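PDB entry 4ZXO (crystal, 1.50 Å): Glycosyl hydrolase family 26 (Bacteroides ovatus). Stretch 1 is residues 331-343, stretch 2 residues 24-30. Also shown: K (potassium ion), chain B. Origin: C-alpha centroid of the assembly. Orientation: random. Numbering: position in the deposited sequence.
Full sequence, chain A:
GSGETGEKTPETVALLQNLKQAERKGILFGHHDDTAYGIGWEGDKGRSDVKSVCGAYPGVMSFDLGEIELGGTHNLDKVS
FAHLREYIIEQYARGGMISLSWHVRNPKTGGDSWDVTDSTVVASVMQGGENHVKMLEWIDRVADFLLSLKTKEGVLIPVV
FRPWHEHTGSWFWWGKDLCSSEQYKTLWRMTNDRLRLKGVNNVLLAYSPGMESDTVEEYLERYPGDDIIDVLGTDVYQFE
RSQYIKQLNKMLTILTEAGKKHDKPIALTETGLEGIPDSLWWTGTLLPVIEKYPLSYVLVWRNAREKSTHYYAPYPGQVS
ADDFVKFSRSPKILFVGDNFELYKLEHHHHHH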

ATOM      1  N   PRO A 331      14.953  -3.814 -16.816  1.00 18.39           N
ATOM      2  CA  PRO A 331      14.725  -2.388 -17.038  1.00 19.63           C
ATOM      3  C   PRO A 331      13.270  -2.030 -16.668  1.00 19.77           C
ATOM      4  O   PRO A 331      12.889  -0.863 -16.520  1.00 20.58           O
ATOM      5  CB  PRO A 331      15.031  -2.199 -18.551  1.00 20.96           C
ATOM      6  CG  PRO A 331      14.971  -3.572 -19.164  1.00 21.49           C
ATOM      7  CD  PRO A 331      15.186  -4.595 -18.056  1.00 19.56           C
ATOM      8  N   LYS A 332      12.448  -3.050 -16.511  1.00 18.79           N
ATOM      9  CA  LYS A 332      11.039  -2.845 -16.159  1.00 19.40           C
ATOM     10  C   LYS A 332      10.842  -2.528 -14.704  1.00 16.60           C
ATOM     11  O   LYS A 332       9.753  -2.122 -14.332  1.00 18.17           O
ATOM     12  CB  LYS A 332      10.232  -4.087 -16.544  1.00 23.46           C
ATOM     13  CG  LYS A 332      10.395  -4.359 -18.029  1.00 28.16           C
ATOM     14  CD  LYS A 332       9.672  -5.594 -18.511  1.00 31.18           C
ATOM     15  CE  LYS A 332       9.812  -5.701 -20.035  1.00 33.04           C
ATOM     16  NZ  LYS A 332       9.180  -6.940 -20.521  1.00 34.60           N
ATOM     17  N   ILE A 333      11.858  -2.732 -13.863  1.00 14.04           N
ATOM     18  CA  ILE A 333      11.615  -2.618 -12.423  1.00 12.53           C
ATOM     19  C   ILE A 333      12.455  -1.518 -11.836  1.00 13.42           C
ATOM     20  O   ILE A 333      13.691  -1.538 -12.033  1.00 14.91           O
ATOM     21  CB  ILE A 333      11.960  -3.951 -11.680  1.00 12.44           C
ATOM     22  CG1 ILE A 333      11.277  -5.173 -12.308  1.00 12.05           C
ATOM     23  CG2 ILE A 333      11.631  -3.925 -10.142  1.00 13.65           C
ATOM     24  CD1 ILE A 333       9.773  -5.141 -12.319  1.00 12.74           C
ATOM     25  N   LEU A 334      11.823  -0.602 -11.092  1.00 11.80           N
ATOM     26  CA  LEU A 334      12.460   0.655 -10.749  1.00 10.95           C
ATOM     27  C   LEU A 334      12.747   0.766  -9.248  1.00 12.00           C
ATOM     28  O   LEU A 334      11.885   0.523  -8.390  1.00 12.78           O
ATOM     29  CB  LEU A 334      11.609   1.831 -11.174  1.00 10.91           C
ATOM     30  CG  LEU A 334      11.153   1.863 -12.625  1.00 10.98           C
ATOM     31  CD1 LEU A 334      10.156   3.003 -12.797  1.00 12.44           C
ATOM     32  CD2 LEU A 334      12.300   1.992 -13.587  1.00 12.96           C
ATOM     33  N   PHE A 335      13.956   1.190  -8.947  1.00 12.56           N
ATOM     34  CA  PHE A 335      14.437   1.391  -7.597  1.00 12.59           C
ATOM     35  C   PHE A 335      14.912   2.826  -7.539  1.00 12.56           C
ATOM     36  O   PHE A 335      15.208   3.446  -8.585  1.00 13.39           O
ATOM     37  CB  PHE A 335      15.621   0.422  -7.241  1.00 12.91           C
ATOM     38  CG  PHE A 335      15.221  -1.010  -7.173  1.00 12.93           C
ATOM     39  CD1 PHE A 335      15.103  -1.663  -5.937  1.00 11.57           C
ATOM     40  CD2 PHE A 335      14.969  -1.735  -8.355  1.00 13.37           C
ATOM     41  CE1 PHE A 335      14.708  -3.014  -5.863  1.00 11.06           C
ATOM     42  CE2 PHE A 335      14.574  -3.071  -8.287  1.00 13.99           C
ATOM     43  CZ  PHE A 335      14.421  -3.716  -7.034  1.00 12.70           C
ATOM     44  N   VAL A 336      15.087   3.339  -6.335  1.00 12.43           N
ATOM     45  CA  VAL A 336      15.692   4.655  -6.181  1.00 12.68           C
ATOM     46  C   VAL A 336      17.029   4.744  -6.901  1.00 13.86           C
ATOM     47  O   VAL A 336      17.852   3.828  -6.771  1.00 15.06           O
ATOM     48  CB  VAL A 336      15.873   4.964  -4.692  1.00 14.27           C
ATOM     49  CG1 VAL A 336      16.727   6.198  -4.516  1.00 16.08           C
ATOM     50  CG2 VAL A 336      14.474   5.145  -4.023  1.00 14.48           C
ATOM     51  N   GLY A 337      17.255   5.830  -7.656  1.00 14.07           N
ATOM     52  CA  GLY A 337      18.414   5.955  -8.571  1.00 13.73           C
ATOM     53  C   GLY A 337      18.079   5.721 -10.045  1.00 13.72           C
ATOM     54  O   GLY A 337      18.783   6.192 -10.953  1.00 14.04           O
ATOM     55  N   ASP A 338      16.976   5.021 -10.321  1.00 14.13           N
ATOM     56  CA  ASP A 338      16.568   4.790 -11.709  1.00 14.52           C
ATOM     57  C   ASP A 338      15.889   6.014 -12.322  1.00 15.87           C
ATOM     58  O   ASP A 338      15.721   7.039 -11.653  1.00 16.65           O
ATOM     59  CB  ASP A 338      15.674   3.560 -11.765  1.00 15.46           C
ATOM     60  CG  ASP A 338      16.438   2.277 -11.384  1.00 18.83           C
ATOM     61  OD1 ASP A 338      17.675   2.253 -11.532  1.00 20.05           O
ATOM     62  OD2 ASP A 338      15.831   1.285 -10.948  1.00 19.57           O
ATOM     63  N   ASN A 339      15.523   5.923 -13.602  1.00 15.71           N
ATOM     64  CA  ASN A 339      15.134   7.105 -14.358  1.00 16.48           C
ATOM     65  C   ASN A 339      13.669   7.451 -14.187  1.00 16.87           C
ATOM     66  O   ASN A 339      12.834   7.164 -15.083  1.00 18.64           O
ATOM     67  CB  ASN A 339      15.440   6.896 -15.831  1.00 17.26           C
ATOM     68  CG  ASN A 339      15.242   8.144 -16.653  1.00 19.42           C
ATOM     69  OD1 ASN A 339      15.255   9.262 -16.127  1.00 21.21           O
ATOM     70  ND2 ASN A 339      15.084   7.972 -17.934  1.00 19.26           N
ATOM     71  N   PHE A 340      13.358   8.057 -13.043  1.00 15.26           N
ATOM     72  CA  PHE A 340      12.025   8.592 -12.813  1.00 14.44           C
ATOM     73  C   PHE A 340      12.194   9.786 -11.877  1.00 14.78           C
ATOM     74  O   PHE A 340      13.206   9.878 -11.189  1.00 15.77           O
ATOM     75  CB  PHE A 340      11.080   7.516 -12.207  1.00 13.90           C
ATOM     76  CG  PHE A 340      11.565   6.992 -10.888  1.00 13.28           C
ATOM     77  CD1 PHE A 340      11.214   7.620  -9.696  1.00 14.83           C
ATOM     78  CD2 PHE A 340      12.362   5.863 -10.830  1.00 12.55           C
ATOM     79  CE1 PHE A 340      11.692   7.176  -8.454  1.00 14.16           C
ATOM     80  CE2 PHE A 340      12.835   5.397  -9.599  1.00 13.55           C
ATOM     81  CZ  PHE A 340      12.482   6.027  -8.409  1.00 14.10           C
ATOM     82  N   GLU A 341      11.242  10.713 -11.883  1.00 15.30           N
ATOM     83  CA  GLU A 341      11.244  11.845 -10.952  1.00 15.59           C
ATOM     84  C   GLU A 341       9.776  12.013 -10.600  1.00 14.06           C
ATOM     85  O   GLU A 341       9.001  12.623 -11.355  1.00 15.12           O
ATOM     86  CB  GLU A 341      11.810  13.134 -11.574  1.00 18.92           C
ATOM     87  CG  GLU A 341      13.274  12.980 -11.941  1.00 22.12           C
ATOM     88  CD  GLU A 341      13.801  14.212 -12.611  1.00 25.07           C
ATOM     89  OE1 GLU A 341      13.693  14.330 -13.874  1.00 26.96           O
ATOM     90  OE2 GLU A 341      14.323  15.069 -11.870  1.00 26.19           O
ATOM     91  N   LEU A 342       9.384  11.451  -9.472  1.00 12.93           N
ATOM     92  CA  LEU A 342       7.977  11.359  -9.114  1.00 12.92           C
ATOM     93  C   LEU A 342       7.305  12.689  -8.789  1.00 13.84           C
ATOM     94  O   LEU A 342       6.111  12.799  -8.919  1.00 14.53           O
ATOM     95  CB  LEU A 342       7.851  10.450  -7.925  1.00 12.85           C
ATOM     96  CG  LEU A 342       8.377   9.022  -8.080  1.00 13.64           C
ATOM     97  CD1 LEU A 342       8.100   8.282  -6.753  1.00 14.15           C
ATOM     98  CD2 LEU A 342       7.622   8.360  -9.219  1.00 14.28           C
ATOM     99  N   TYR A 343       8.077  13.713  -8.404  1.00 15.10           N
ATOM    100  CA  TYR A 343       7.457  14.869  -7.807  1.00 16.34           C
ATOM    101  C   TYR A 343       7.658  16.073  -8.718  1.00 19.81           C
ATOM    102  O   TYR A 343       7.421  17.170  -8.288  1.00 20.62           O
ATOM    103  CB  TYR A 343       8.026  15.110  -6.418  1.00 15.69           C
ATOM    104  CG  TYR A 343       7.868  13.888  -5.585  1.00 13.39           C
ATOM    105  CD1 TYR A 343       6.589  13.440  -5.241  1.00 12.73           C
ATOM    106  CD2 TYR A 343       8.972  13.145  -5.167  1.00 13.72           C
ATOM    107  CE1 TYR A 343       6.412  12.291  -4.509  1.00 11.60           C
ATOM    108  CE2 TYR A 343       8.800  11.984  -4.415  1.00 12.58           C
ATOM    109  CZ  TYR A 343       7.518  11.570  -4.098  1.00 11.32           C
ATOM    110  OH  TYR A 343       7.360  10.424  -3.331  1.00 11.67           O
TER
HETATM  111  K     K B 401      15.968  -1.946 -12.685  1.00 31.56           K
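Stretch 2 (24-30) RKGILFG

Stretch 2 leaves the end of a helix at Arg 24 and Lys 25, turns at Gly 26, and runs on as a strand from Ile 27 to Gly 30. This strand lies parallel to the short strand Ile 333–Leu 334, with Ile 27 paired to Ile 333 (CA to CA 4.9 Å) and Leu 28 to Leu 334 (CA to CA 4.4 Å). More than 300 residues separate the two strands in sequence, so the pairing ties the beginning of the chain to its end.

The backbone ladder has three rungs. Ile 27 N donates to Lys 332 O at 2.8 Å, Leu 334 N donates to Ile 27 O at 2.8 Å, and Phe 29 N donates to Leu 334 O at 2.9 Å. Ile 27 thus uses both its amide and its carbonyl, and so does Leu 334, in the staggered pattern of parallel strands. Gly 26 makes the entry possible. Its phi of 118° suits glycine, since a CB would be jammed against the preceding carbonyl oxygen and would also point toward stretch 1, crowding Lys 332 O and Leu 334 CG.

Apolar side chains fill both faces of the sheet. On the face of Leu 334 and Leu 28, Leu 334 CB lies 3.9 Å from Leu 28 CD2, and that same methyl sits over the face of the Phe 340 ring, 3.8 Å from its CZ. Leu 342 CD2 reaches Leu 28 CD1 at 4.1 Å. Branched leucine can thus meet several neighbours at once. On the face of Ile 333 and Ile 27, Ile 333 CD1 approaches Ile 27 CB at 4.3 Å, while Ile 333 CG2 packs 3.7 Å from Phe 29 CB.

The aromatic contact joins Phe 29 to Phe 335. Their rings are nearly parallel but slid apart, with centroids 5.4 Å apart and little overlap; Phe 335 CE1 and Phe 29 CD2 approach to 3.7 Å. Phe 29 CB lies over the Phe 335 face, so the ring is covered by a methylene rather than by a full stack.

Polar contacts gather at the more exposed margin. The long side chain of Lys 25 passes Phe 340, its CE 4.0 Å from Phe 340 CA, and NZ makes a weak hydrogen bond to Asn 339 O at 3.0 Å. Water 1 bridges Lys 25 O and Asn 339 O, donating to each at 2.9 Å, and water 2 links Lys 25 NZ to Asn 339 OD1.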

ATOM      1  N   ARG A  24       5.092   3.782 -19.704  1.00 20.14           N
ATOM      2  CA  ARG A  24       6.308   4.312 -20.335  1.00 21.89           C
ATOM      3  C   ARG A  24       7.529   4.142 -19.435  1.00 22.23           C
ATOM      4  O   ARG A  24       8.644   4.019 -19.895  1.00 23.68           O
ATOM      5  CB  ARG A  24       6.113   5.801 -20.649  1.00 23.37           C
ATOM      6  CG  ARG A  24       5.178   6.092 -21.862  1.00 26.08           C
ATOM      7  CD  ARG A  24       5.123   7.614 -22.231  1.00 27.51           C
ATOM      8  NE  ARG A  24       6.478   8.175 -22.419  1.00 27.64           N
ATOM      9  CZ  ARG A  24       7.093   8.428 -23.589  1.00 26.83           C
ATOM     10  NH1 ARG A  24       6.452   8.290 -24.768  1.00 25.52           N
ATOM     11  NH2 ARG A  24       8.374   8.852 -23.562  1.00 26.73           N
ATOM     12  N   LYS A  25       7.326   4.210 -18.135  1.00 19.77           N
ATOM     13  CA  LYS A  25       8.479   4.342 -17.216  1.00 18.47           C
ATOM     14  C   LYS A  25       8.884   3.032 -16.567  1.00 17.70           C
ATOM     15  O   LYS A  25      10.040   2.863 -16.204  1.00 18.89           O
ATOM     16  CB  LYS A  25       8.166   5.360 -16.098  1.00 20.01           C
ATOM     17  CG  LYS A  25       7.813   6.792 -16.570  1.00 23.44           C
ATOM     18  CD  LYS A  25       8.979   7.479 -17.245  1.00 26.82           C
ATOM     19  CE  LYS A  25       9.999   7.936 -16.233  1.00 27.96           C
ATOM     20  NZ  LYS A  25      11.084   8.765 -16.927  1.00 29.70           N
ATOM     21  N   GLY A  26       7.917   2.145 -16.331  1.00 16.06           N
ATOM     22  CA  GLY A  26       8.234   0.888 -15.643  1.00 13.39           C
ATOM     23  C   GLY A  26       7.468   0.797 -14.336  1.00 12.31           C
ATOM     24  O   GLY A  26       6.593   1.627 -14.063  1.00 13.74           O
ATOM     25  N   ILE A  27       7.843  -0.194 -13.544  1.00 10.70           N
ATOM     26  CA  ILE A  27       7.126  -0.587 -12.327  1.00 10.86           C
ATOM     27  C   ILE A  27       8.005  -0.313 -11.114  1.00 10.77           C
ATOM     28  O   ILE A  27       9.051  -0.939 -10.973  1.00 11.68           O
ATOM     29  CB  ILE A  27       6.771  -2.080 -12.335  1.00 10.37           C
ATOM     30  CG1 ILE A  27       6.032  -2.515 -13.604  1.00 10.38           C
ATOM     31  CG2 ILE A  27       5.894  -2.405 -11.116  1.00 10.37           C
ATOM     32  CD1 ILE A  27       5.824  -4.019 -13.730  1.00 10.95           C
ATOM     33  N   LEU A  28       7.608   0.603 -10.234  1.00  8.70           N
ATOM     34  CA  LEU A  28       8.387   0.796  -8.996  1.00  9.40           C
ATOM     35  C   LEU A  28       8.337  -0.409  -8.130  1.00  9.83           C
ATOM     36  O   LEU A  28       7.273  -0.964  -7.938  1.00  9.70           O
ATOM     37  CB  LEU A  28       7.841   2.001  -8.211  1.00 10.41           C
ATOM     38  CG  LEU A  28       7.991   3.369  -8.913  1.00 11.86           C
ATOM     39  CD1 LEU A  28       6.926   4.376  -8.353  1.00 13.37           C
ATOM     40  CD2 LEU A  28       9.407   3.892  -8.749  1.00 11.22           C
ATOM     41  N   PHE A  29       9.480  -0.812  -7.575  1.00  9.86           N
ATOM     42  CA  PHE A  29       9.482  -1.918  -6.642  1.00  8.88           C
ATOM     43  C   PHE A  29       9.346  -1.440  -5.212  1.00  8.15           C
ATOM     44  O   PHE A  29      10.044  -0.489  -4.814  1.00  8.15           O
ATOM     45  CB  PHE A  29      10.760  -2.729  -6.759  1.00 10.70           C
ATOM     46  CG  PHE A  29      10.738  -3.964  -5.883  1.00 10.71           C
ATOM     47  CD1 PHE A  29       9.968  -5.080  -6.247  1.00 11.29           C
ATOM     48  CD2 PHE A  29      11.386  -3.984  -4.668  1.00 10.84           C
ATOM     49  CE1 PHE A  29       9.898  -6.225  -5.404  1.00 11.52           C
ATOM     50  CE2 PHE A  29      11.312  -5.118  -3.837  1.00 11.86           C
ATOM     51  CZ  PHE A  29      10.584  -6.234  -4.204  1.00 11.97           C
ATOM     52  N   GLY A  30       8.511  -2.144  -4.423  1.00  8.09           N
ATOM     53  CA  GLY A  30       8.184  -1.745  -3.079  1.00  9.24           C
ATOM     54  C   GLY A  30       8.410  -2.815  -2.015  1.00  8.65           C
ATOM     55  O   GLY A  30       8.317  -4.016  -2.293  1.00  7.44           O
TER
HETATM   56  O   HOH W   1      12.207   4.697 -16.531  1.00 21.96           O
HETATM   57  O   HOH W   2      12.888  10.443 -15.311  1.00 32.96           O
HETATM   58  O   HOH W   3      18.170   0.212 -13.181  1.00 22.91           O
HETATM   59  O   HOH W   4      17.802  -1.902 -14.557  1.00 46.14           O
HETATM   60  O   HOH W   5      17.084  -0.656 -10.919  1.00 37.73           O
HETATM   61  O   HOH W   6      16.037   0.380 -14.127  1.00 47.88           O